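Local coordinates for protein D-hydantoinase (Ralstonia pickettii, PDB 1NFG) that probably catalyses the stereospecific hydrolysis of the cyclic amide bond of D-hydantoin derivatives, using two zinc ions in each subunit, at residues Y205-R210 / E271-P276; D186-L191 / P212-E217; E242-V247 / G305-V310. All coordinates share one frame; numbering follows the deposited sequence.

Contact 1: residues Y205-R210 / E271-P276; sequences YHALSR and EDLERP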
loop_
_atom_site.group_PDB
_atom_site.type_symbol
_atom_site.label_atom_id
_atom_site.label_comp_id
_atom_site.label_asym_id
_atom_site.label_seq_id
_atom_site.Cartn_x
_atom_site.Cartn_y
_atom_site.Cartn_z
ATOM N N TYR A 205 9.336 26.911 -12.512
ATOM C CA TYR A 205 8.692 26.020 -13.457
ATOM C C TYR A 205 9.542 24.828 -13.856
ATOM O O TYR A 205 9.057 23.891 -14.488
ATOM C CB TYR A 205 8.209 26.828 -14.661
ATOM C CG TYR A 205 7.123 27.785 -14.228
ATOM C CD1 TYR A 205 5.880 27.303 -13.808
ATOM C CD2 TYR A 205 7.377 29.150 -14.097
ATOM C CE1 TYR A 205 4.921 28.152 -13.258
ATOM C CE2 TYR A 205 6.422 30.011 -13.546
ATOM C CZ TYR A 205 5.198 29.502 -13.126
ATOM O OH TYR A 205 4.265 30.333 -12.546
ATOM N N HIS A 206 10.811 24.851 -13.474
ATOM C CA HIS A 206 11.664 23.715 -13.767
ATOM C C HIS A 206 11.133 22.595 -12.880
ATOM O O HIS A 206 11.025 21.449 -13.301
ATOM C CB HIS A 206 13.124 24.005 -13.408
ATOM C CG HIS A 206 13.998 22.787 -13.421
ATOM N ND1 HIS A 206 14.217 22.038 -14.558
ATOM C CD2 HIS A 206 14.674 22.163 -12.426
ATOM C CE1 HIS A 206 14.988 21.006 -14.264
ATOM N NE2 HIS A 206 15.279 21.058 -12.977
ATOM N N ALA A 207 10.790 22.946 -11.645
ATOM C CA ALA A 207 10.274 21.976 -10.690
ATOM C C ALA A 207 8.844 21.563 -11.014
ATOM O O ALA A 207 8.537 20.368 -11.109
ATOM C CB ALA A 207 10.345 22.549 -9.279
ATOM N N LEU A 208 7.970 22.548 -11.191
ATOM C CA LEU A 208 6.573 22.264 -11.489
ATOM C C LEU A 208 6.401 21.478 -12.789
ATOM O O LEU A 208 5.441 20.714 -12.933
ATOM C CB LEU A 208 5.778 23.567 -11.557
ATOM C CG LEU A 208 5.908 24.452 -10.311
ATOM C CD1 LEU A 208 5.098 25.724 -10.493
ATOM C CD2 LEU A 208 5.441 23.691 -9.080
ATOM N N SER A 209 7.328 21.650 -13.729
ATOM C CA SER A 209 7.233 20.947 -15.003
ATOM C C SER A 209 7.585 19.471 -14.872
ATOM O O SER A 209 7.368 18.685 -15.797
ATOM C CB SER A 209 8.127 21.613 -16.063
ATOM O OG SER A 209 9.504 21.541 -15.735
ATOM N N ARG A 210 8.139 19.094 -13.726
ATOM C CA ARG A 210 8.486 17.701 -13.493
ATOM C C ARG A 210 8.258 17.315 -12.035
ATOM O O ARG A 210 9.194 17.061 -11.274
ATOM C CB ARG A 210 9.928 17.415 -13.947
ATOM C CG ARG A 210 10.944 18.485 -13.622
ATOM C CD ARG A 210 12.045 18.542 -14.681
ATOM N NE ARG A 210 12.623 17.234 -14.989
ATOM C CZ ARG A 210 13.089 16.897 -16.191
ATOM N NH1 ARG A 210 13.040 17.767 -17.189
ATOM N NH2 ARG A 210 13.592 15.692 -16.406
ATOM N N GLU A 271 11.065 25.527 -3.059
ATOM C CA GLU A 271 10.926 26.941 -2.737
ATOM C C GLU A 271 12.245 27.670 -2.970
ATOM O O GLU A 271 12.268 28.884 -3.165
ATOM C CB GLU A 271 10.476 27.133 -1.288
ATOM C CG GLU A 271 8.991 26.881 -1.044
ATOM C CD GLU A 271 8.566 25.458 -1.370
ATOM O OE1 GLU A 271 9.220 24.513 -0.869
ATOM O OE2 GLU A 271 7.576 25.283 -2.118
ATOM N N ASP A 272 13.346 26.924 -2.957
ATOM C CA ASP A 272 14.658 27.516 -3.193
ATOM C C ASP A 272 14.757 28.068 -4.622
ATOM O O ASP A 272 15.526 28.995 -4.887
ATOM C CB ASP A 272 15.770 26.483 -2.962
ATOM C CG ASP A 272 16.017 26.203 -1.490
ATOM O OD1 ASP A 272 16.238 27.175 -0.733
ATOM O OD2 ASP A 272 16.001 25.015 -1.091
ATOM N N LEU A 273 13.982 27.493 -5.541
ATOM C CA LEU A 273 13.988 27.951 -6.925
ATOM C C LEU A 273 13.241 29.271 -7.052
ATOM O O LEU A 273 13.165 29.855 -8.132
ATOM C CB LEU A 273 13.343 26.913 -7.846
ATOM C CG LEU A 273 14.176 25.676 -8.177
ATOM C CD1 LEU A 273 14.332 24.823 -6.943
ATOM C CD2 LEU A 273 13.494 24.878 -9.258
ATOM N N GLU A 274 12.687 29.742 -5.941
ATOM C CA GLU A 274 11.948 30.992 -5.946
ATOM C C GLU A 274 12.761 32.122 -5.355
ATOM O O GLU A 274 12.295 33.256 -5.292
ATOM C CB GLU A 274 10.641 30.837 -5.179
ATOM C CG GLU A 274 9.705 29.830 -5.809
ATOM C CD GLU A 274 8.358 29.790 -5.132
ATOM O OE1 GLU A 274 8.302 29.419 -3.938
ATOM O OE2 GLU A 274 7.359 30.136 -5.798
ATOM N N ARG A 275 13.972 31.812 -4.907
ATOM C CA ARG A 275 14.836 32.839 -4.352
ATOM C C ARG A 275 14.891 33.920 -5.424
ATOM O O ARG A 275 15.018 33.622 -6.613
ATOM C CB ARG A 275 16.228 32.273 -4.077
ATOM C CG ARG A 275 16.279 31.292 -2.919
ATOM C CD ARG A 275 17.572 30.503 -2.959
ATOM N NE ARG A 275 17.739 29.620 -1.808
ATOM C CZ ARG A 275 18.000 30.043 -0.575
ATOM N NH1 ARG A 275 18.122 31.341 -0.333
ATOM N NH2 ARG A 275 18.148 29.171 0.414
ATOM N N PRO A 276 14.797 35.191 -5.014
ATOM C CA PRO A 276 14.815 36.355 -5.906
ATOM C C PRO A 276 16.081 36.596 -6.728
ATOM O O PRO A 276 17.160 36.090 -6.417
ATOM C CB PRO A 276 14.537 37.508 -4.952
ATOM C CG PRO A 276 15.300 37.076 -3.726
ATOM C CD PRO A 276 14.896 35.615 -3.603
#
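L273 turns its CG anti to its own carbonyl carbon and beside the backbone N (chi1 -76°), and chi2 near +69° then extends CD2 to the short helix that carries H206 and A207. This one methyl makes the contact. It lies 3.9 Å from A207 CB, where two apolar carbons meet, and 4.3 Å from H206 CB. The same methyl stands at the edge of the H206 imidazole, near the ring plane, so neither ring face is covered by L273.

In H206, CG lies anti to the backbone N (chi1 168°), which carries the ring past L273 toward T286 and N335, residues that bind substrate by similarity. There NE2 is hydrogen-bonded to F285 O, and this bond fixes one edge of the ring. The side chain of H206 packs on T286 and lies about 3 Å from that of N335. The nearer of the zinc ions is about 10 Å away, so H206 is not a metal ligand; its place beside T286 and N335 is consistent with the edge of the substrate pocket.

L273 belongs to a 3-10 turn in the loop between strand 257-262 and helix 292-303, and it packs this excursion of the TIM-barrel fold against helix 204-208. On its other flank that helix leans on helix 185-197, through L208 on F195 and S209 on R192 and F195.

Contact 2: residues D186-L191 / P212-E217; sequences DAADYL and PRVEAE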
loop_
_atom_site.group_PDB
_atom_site.type_symbol
_atom_site.label_atom_id
_atom_site.label_comp_id
_atom_site.label_asym_id
_atom_site.label_seq_id
_atom_site.Cartn_x
_atom_site.Cartn_y
_atom_site.Cartn_z
ATOM N N ASP A 186 8.765 12.374 -21.548
ATOM C CA ASP A 186 7.658 12.889 -22.324
ATOM C C ASP A 186 6.700 13.650 -21.427
ATOM O O ASP A 186 6.255 14.744 -21.779
ATOM C CB ASP A 186 6.957 11.743 -23.041
ATOM C CG ASP A 186 7.902 10.983 -23.947
ATOM O OD1 ASP A 186 8.715 11.651 -24.626
ATOM O OD2 ASP A 186 7.834 9.735 -23.985
ATOM N N ALA A 187 6.396 13.095 -20.259
ATOM C CA ALA A 187 5.499 13.782 -19.345
ATOM C C ALA A 187 6.109 15.140 -19.022
ATOM O O ALA A 187 5.419 16.159 -19.041
ATOM C CB ALA A 187 5.307 12.973 -18.075
ATOM N N ALA A 188 7.406 15.158 -18.736
ATOM C CA ALA A 188 8.079 16.415 -18.421
ATOM C C ALA A 188 7.988 17.393 -19.596
ATOM O O ALA A 188 7.599 18.547 -19.421
ATOM C CB ALA A 188 9.534 16.159 -18.067
ATOM N N ASP A 189 8.344 16.932 -20.791
ATOM C CA ASP A 189 8.287 17.789 -21.968
ATOM C C ASP A 189 6.919 18.428 -22.117
ATOM O O ASP A 189 6.817 19.636 -22.347
ATOM C CB ASP A 189 8.623 17.004 -23.233
ATOM C CG ASP A 189 10.094 16.665 -23.324
ATOM O OD1 ASP A 189 10.915 17.510 -22.895
ATOM O OD2 ASP A 189 10.426 15.567 -23.831
ATOM N N TYR A 190 5.871 17.617 -21.982
ATOM C CA TYR A 190 4.496 18.102 -22.086
ATOM C C TYR A 190 4.266 19.286 -21.149
ATOM O O TYR A 190 3.753 20.329 -21.560
ATOM C CB TYR A 190 3.522 16.979 -21.730
ATOM C CG TYR A 190 2.084 17.428 -21.576
ATOM C CD1 TYR A 190 1.239 17.536 -22.680
ATOM C CD2 TYR A 190 1.570 17.758 -20.317
ATOM C CE1 TYR A 190 -0.087 17.959 -22.537
ATOM C CE2 TYR A 190 0.249 18.182 -20.162
ATOM C CZ TYR A 190 -0.575 18.281 -21.275
ATOM O OH TYR A 190 -1.879 18.700 -21.119
ATOM N N LEU A 191 4.648 19.123 -19.888
ATOM C CA LEU A 191 4.464 20.184 -18.912
ATOM C C LEU A 191 5.405 21.356 -19.144
ATOM O O LEU A 191 5.009 22.509 -18.990
ATOM C CB LEU A 191 4.643 19.633 -17.494
ATOM C CG LEU A 191 3.589 18.608 -17.049
ATOM C CD1 LEU A 191 4.005 17.962 -15.741
ATOM C CD2 LEU A 191 2.237 19.293 -16.901
ATOM N N PRO A 212 6.704 15.092 -8.664
ATOM C CA PRO A 212 6.926 13.735 -8.158
ATOM C C PRO A 212 6.379 12.599 -9.014
ATOM O O PRO A 212 7.029 11.563 -9.158
ATOM C CB PRO A 212 6.280 13.782 -6.783
ATOM C CG PRO A 212 6.605 15.172 -6.334
ATOM C CD PRO A 212 6.304 15.997 -7.569
ATOM N N ARG A 213 5.193 12.778 -9.586
ATOM C CA ARG A 213 4.603 11.717 -10.393
ATOM C C ARG A 213 5.498 11.344 -11.567
ATOM O O ARG A 213 5.609 10.170 -11.922
ATOM C CB ARG A 213 3.241 12.139 -10.924
ATOM C CG ARG A 213 2.379 10.966 -11.341
ATOM C CD ARG A 213 1.749 10.368 -10.108
ATOM N NE ARG A 213 2.341 9.103 -9.694
ATOM C CZ ARG A 213 2.365 8.690 -8.431
ATOM N NH1 ARG A 213 1.845 9.452 -7.476
ATOM N NH2 ARG A 213 2.879 7.508 -8.126
ATOM N N VAL A 214 6.122 12.354 -12.172
ATOM C CA VAL A 214 7.020 12.147 -13.302
ATOM C C VAL A 214 8.146 11.198 -12.894
ATOM O O VAL A 214 8.510 10.282 -13.642
ATOM C CB VAL A 214 7.629 13.483 -13.774
ATOM C CG1 VAL A 214 8.667 13.237 -14.859
ATOM C CG2 VAL A 214 6.532 14.393 -14.292
ATOM N N GLU A 215 8.689 11.418 -11.699
ATOM C CA GLU A 215 9.759 10.575 -11.183
ATOM C C GLU A 215 9.217 9.199 -10.793
ATOM O O GLU A 215 9.755 8.166 -11.202
ATOM C CB GLU A 215 10.412 11.236 -9.956
ATOM C CG GLU A 215 11.671 10.526 -9.455
ATOM C CD GLU A 215 12.318 11.222 -8.260
ATOM O OE1 GLU A 215 12.175 12.460 -8.138
ATOM O OE2 GLU A 215 12.984 10.531 -7.449
ATOM N N ALA A 216 8.147 9.195 -10.004
ATOM C CA ALA A 216 7.540 7.955 -9.521
ATOM C C ALA A 216 7.246 6.952 -10.630
ATOM O O ALA A 216 7.677 5.801 -10.566
ATOM C CB ALA A 216 6.263 8.275 -8.746
ATOM N N GLU A 217 6.512 7.395 -11.646
ATOM C CA GLU A 217 6.149 6.533 -12.767
ATOM C C GLU A 217 7.384 5.868 -13.377
ATOM O O GLU A 217 7.469 4.639 -13.444
ATOM C CB GLU A 217 5.400 7.353 -13.830
ATOM C CG GLU A 217 4.792 6.543 -14.981
ATOM C CD GLU A 217 5.840 5.935 -15.891
ATOM O OE1 GLU A 217 6.633 6.706 -16.480
ATOM O OE2 GLU A 217 5.874 4.687 -16.014
#
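V214 points its isopropyl group at helix 185-197 and spreads its two methyls over neighbouring alanines. CG2 approaches A187 CB at 4.2 Å, while CG1 approaches A188 CB at 4.4 Å. A chi1 of 174° sets the fork, with CG1 on the far side of CB from the amide N, and with the helices placed as they are each branch meets its own alanine. The two alanines are not turned alike: the CB of A187 is directed at the valine, whereas that of A188 points across the line to V214, roughly at right angles to it, and meets CG1. One turn on, L191 also faces helix 212-229 but stays slightly beyond contact distance.

Small side chains on one helix let the backbones come close, with the CA atoms of A187 and V214 6.4 Å apart. All three touching residues are buried. Several polar groups nearby have partners outside the contact: N184 binds the backbone of V214, and its side chain reaches both A187 N and E217 OE1, the latter also paired with R221. E215 pairs with R290 and with the hydroxyls of T239 and S243. Next to the contact, Y190 OH is hydrogen-bonded to D169 of the second subunit, and L191 packs on I228 of that subunit.

The join itself is purely apolar, a matter of shape and burial between methyl groups. Directional bonds lie around it, among them those of N184, which link the beginning of helix 185-197 to helix 212-229.

Contact 3: residues E242-V247 / G305-V310; sequences ESLEEV and GVFETV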
loop_
_atom_site.group_PDB
_atom_site.type_symbol
_atom_site.label_atom_id
_atom_site.label_comp_id
_atom_site.label_asym_id
_atom_site.label_seq_id
_atom_site.Cartn_x
_atom_site.Cartn_y
_atom_site.Cartn_z
ATOM N N GLU A 242 6.904 9.633 -3.070
ATOM C CA GLU A 242 6.252 8.802 -4.077
ATOM C C GLU A 242 7.181 7.880 -4.855
ATOM O O GLU A 242 6.844 6.719 -5.076
ATOM C CB GLU A 242 5.414 9.659 -5.042
ATOM C CG GLU A 242 5.837 11.100 -5.137
ATOM C CD GLU A 242 5.273 11.967 -4.032
ATOM O OE1 GLU A 242 4.035 12.107 -3.967
ATOM O OE2 GLU A 242 6.069 12.519 -3.236
ATOM N N SER A 243 8.348 8.363 -5.269
ATOM C CA SER A 243 9.256 7.485 -6.004
ATOM C C SER A 243 9.874 6.461 -5.055
ATOM O O SER A 243 10.074 5.303 -5.427
ATOM C CB SER A 243 10.363 8.283 -6.715
ATOM O OG SER A 243 11.227 8.927 -5.797
ATOM N N LEU A 244 10.170 6.878 -3.826
ATOM C CA LEU A 244 10.752 5.956 -2.859
ATOM C C LEU A 244 9.779 4.806 -2.644
ATOM O O LEU A 244 10.180 3.639 -2.549
ATOM C CB LEU A 244 11.026 6.660 -1.528
ATOM C CG LEU A 244 11.477 5.761 -0.363
ATOM C CD1 LEU A 244 12.649 4.881 -0.779
ATOM C CD2 LEU A 244 11.857 6.629 0.824
ATOM N N GLU A 245 8.494 5.140 -2.589
ATOM C CA GLU A 245 7.470 4.133 -2.386
ATOM C C GLU A 245 7.523 3.032 -3.444
ATOM O O GLU A 245 7.337 1.848 -3.132
ATOM C CB GLU A 245 6.090 4.778 -2.385
ATOM C CG GLU A 245 5.006 3.840 -1.904
ATOM C CD GLU A 245 3.645 4.501 -1.856
ATOM O OE1 GLU A 245 3.566 5.692 -1.464
ATOM O OE2 GLU A 245 2.652 3.818 -2.197
ATOM N N GLU A 246 7.772 3.415 -4.694
ATOM C CA GLU A 246 7.846 2.433 -5.770
ATOM C C GLU A 246 9.051 1.520 -5.563
ATOM O O GLU A 246 8.982 0.314 -5.814
ATOM C CB GLU A 246 7.949 3.135 -7.125
ATOM C CG GLU A 246 6.735 3.986 -7.500
ATOM C CD GLU A 246 5.460 3.174 -7.672
ATOM O OE1 GLU A 246 5.542 1.930 -7.767
ATOM O OE2 GLU A 246 4.375 3.787 -7.725
ATOM N N VAL A 247 10.162 2.100 -5.111
ATOM C CA VAL A 247 11.370 1.316 -4.862
ATOM C C VAL A 247 11.018 0.284 -3.806
ATOM O O VAL A 247 11.311 -0.912 -3.934
ATOM C CB VAL A 247 12.515 2.210 -4.333
ATOM C CG1 VAL A 247 13.667 1.355 -3.826
ATOM C CG2 VAL A 247 12.988 3.145 -5.443
ATOM N N GLY A 305 18.114 2.041 6.842
ATOM C CA GLY A 305 19.000 1.310 5.949
ATOM C C GLY A 305 18.478 0.977 4.562
ATOM O O GLY A 305 18.919 0.011 3.937
ATOM N N VAL A 306 17.547 1.780 4.070
ATOM C CA VAL A 306 16.969 1.552 2.758
ATOM C C VAL A 306 17.944 1.827 1.609
ATOM O O VAL A 306 18.129 0.980 0.736
ATOM C CB VAL A 306 15.709 2.424 2.573
ATOM C CG1 VAL A 306 15.154 2.264 1.172
ATOM C CG2 VAL A 306 14.671 2.036 3.605
ATOM N N PHE A 307 18.564 3.006 1.620
ATOM C CA PHE A 307 19.493 3.418 0.567
ATOM C C PHE A 307 20.906 2.857 0.661
ATOM O O PHE A 307 21.406 2.568 1.746
ATOM C CB PHE A 307 19.572 4.942 0.519
ATOM C CG PHE A 307 18.278 5.605 0.135
ATOM C CD1 PHE A 307 17.619 5.244 -1.041
ATOM C CD2 PHE A 307 17.729 6.608 0.931
ATOM C CE1 PHE A 307 16.438 5.877 -1.417
ATOM C CE2 PHE A 307 16.546 7.247 0.563
ATOM C CZ PHE A 307 15.899 6.884 -0.613
ATOM N N GLU A 308 21.554 2.722 -0.491
ATOM C CA GLU A 308 22.909 2.199 -0.548
ATOM C C GLU A 308 23.943 3.278 -0.251
ATOM O O GLU A 308 25.079 2.968 0.110
ATOM C CB GLU A 308 23.187 1.618 -1.927
ATOM C CG GLU A 308 22.226 0.546 -2.334
ATOM C CD GLU A 308 22.204 -0.587 -1.349
ATOM O OE1 GLU A 308 23.296 -1.053 -0.971
ATOM O OE2 GLU A 308 21.099 -1.020 -0.958
ATOM N N THR A 309 23.556 4.542 -0.388
ATOM C CA THR A 309 24.502 5.622 -0.151
ATOM C C THR A 309 23.853 6.976 -0.352
ATOM O O THR A 309 22.701 7.067 -0.749
ATOM C CB THR A 309 25.688 5.537 -1.155
ATOM O OG1 THR A 309 26.638 6.574 -0.884
ATOM C CG2 THR A 309 25.186 5.718 -2.581
ATOM N N VAL A 310 24.611 8.027 -0.060
ATOM C CA VAL A 310 24.164 9.396 -0.278
ATOM C C VAL A 310 25.280 9.977 -1.143
ATOM O O VAL A 310 26.334 10.348 -0.625
ATOM C CB VAL A 310 24.078 10.221 1.026
ATOM C CG1 VAL A 310 23.730 11.669 0.691
ATOM C CG2 VAL A 310 23.039 9.626 1.965
#
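Apolar contact accounts for the whole meeting of L244 with V306 and F307. L244 CD1 lies 3.8 Å from F307 CZ and 4.0 Å from F307 CE1, so the methyl sits by the far end of the phenyl ring. It also comes within 4.1 Å of V306 CG1, and this single methyl thereby touches two successive residues of the 305-310 loop. A chi1 of 173° swings CG of L244 directly away from its amide N, which directs the side chain off helix 241-253 toward the loop. F307 takes the other course, with CG opposite its carbonyl carbon (chi1 -64°); its CB does not point at the helix, and the length of the ring brings CZ there. The two side chains cross obliquely.

G305, with positive phi (74°), follows helix 292-303 in a Schellman motif, directly before V306 turns toward L244.

Polar and charged groups act outside the apolar patch. E308 pairs with R368, which also takes up G305 O, while T309 OG1 is bonded to L364 O. On the helix, E245 and E246 form salt bridges with R249 of the second subunit.

The contact joins helix 241-253 to the connection leading into strand 310-311, beside the parallel strands 178-180, 233-235, 257-262 and 310-311 of the barrel. F307 is further surrounded by V238, by A259 and T261 of strand 257-262 and by L298 and L302 of helix 292-303, while L244 rests on V238 and V297.

Contacts 1 and 2 alternate along the chain, with 186-191 first, then 205-210, 212-217 and, last, 271-276. Contact 1 also alternates with contact 3, which opens only after contact 2 has closed. The centres of contacts 1 and 2 are 15 Å apart. Those of contacts 2 and 3 are 19 Å apart, and those of contacts 1 and 3 are 23 Å apart. Contact 2 is the middle piece: S209 O packs on L191 CB, and P212 packs on E242. Contacts 1 and 3 do not touch. Helices 204-208, 185-197, 212-229 and 241-253, in that order of packing, form a row on the barrel's outer side. Contacts 2 and 3 adjoin the second subunit, whereas contact 1 comes closest to T286 and N335, which bind substrate by similarity.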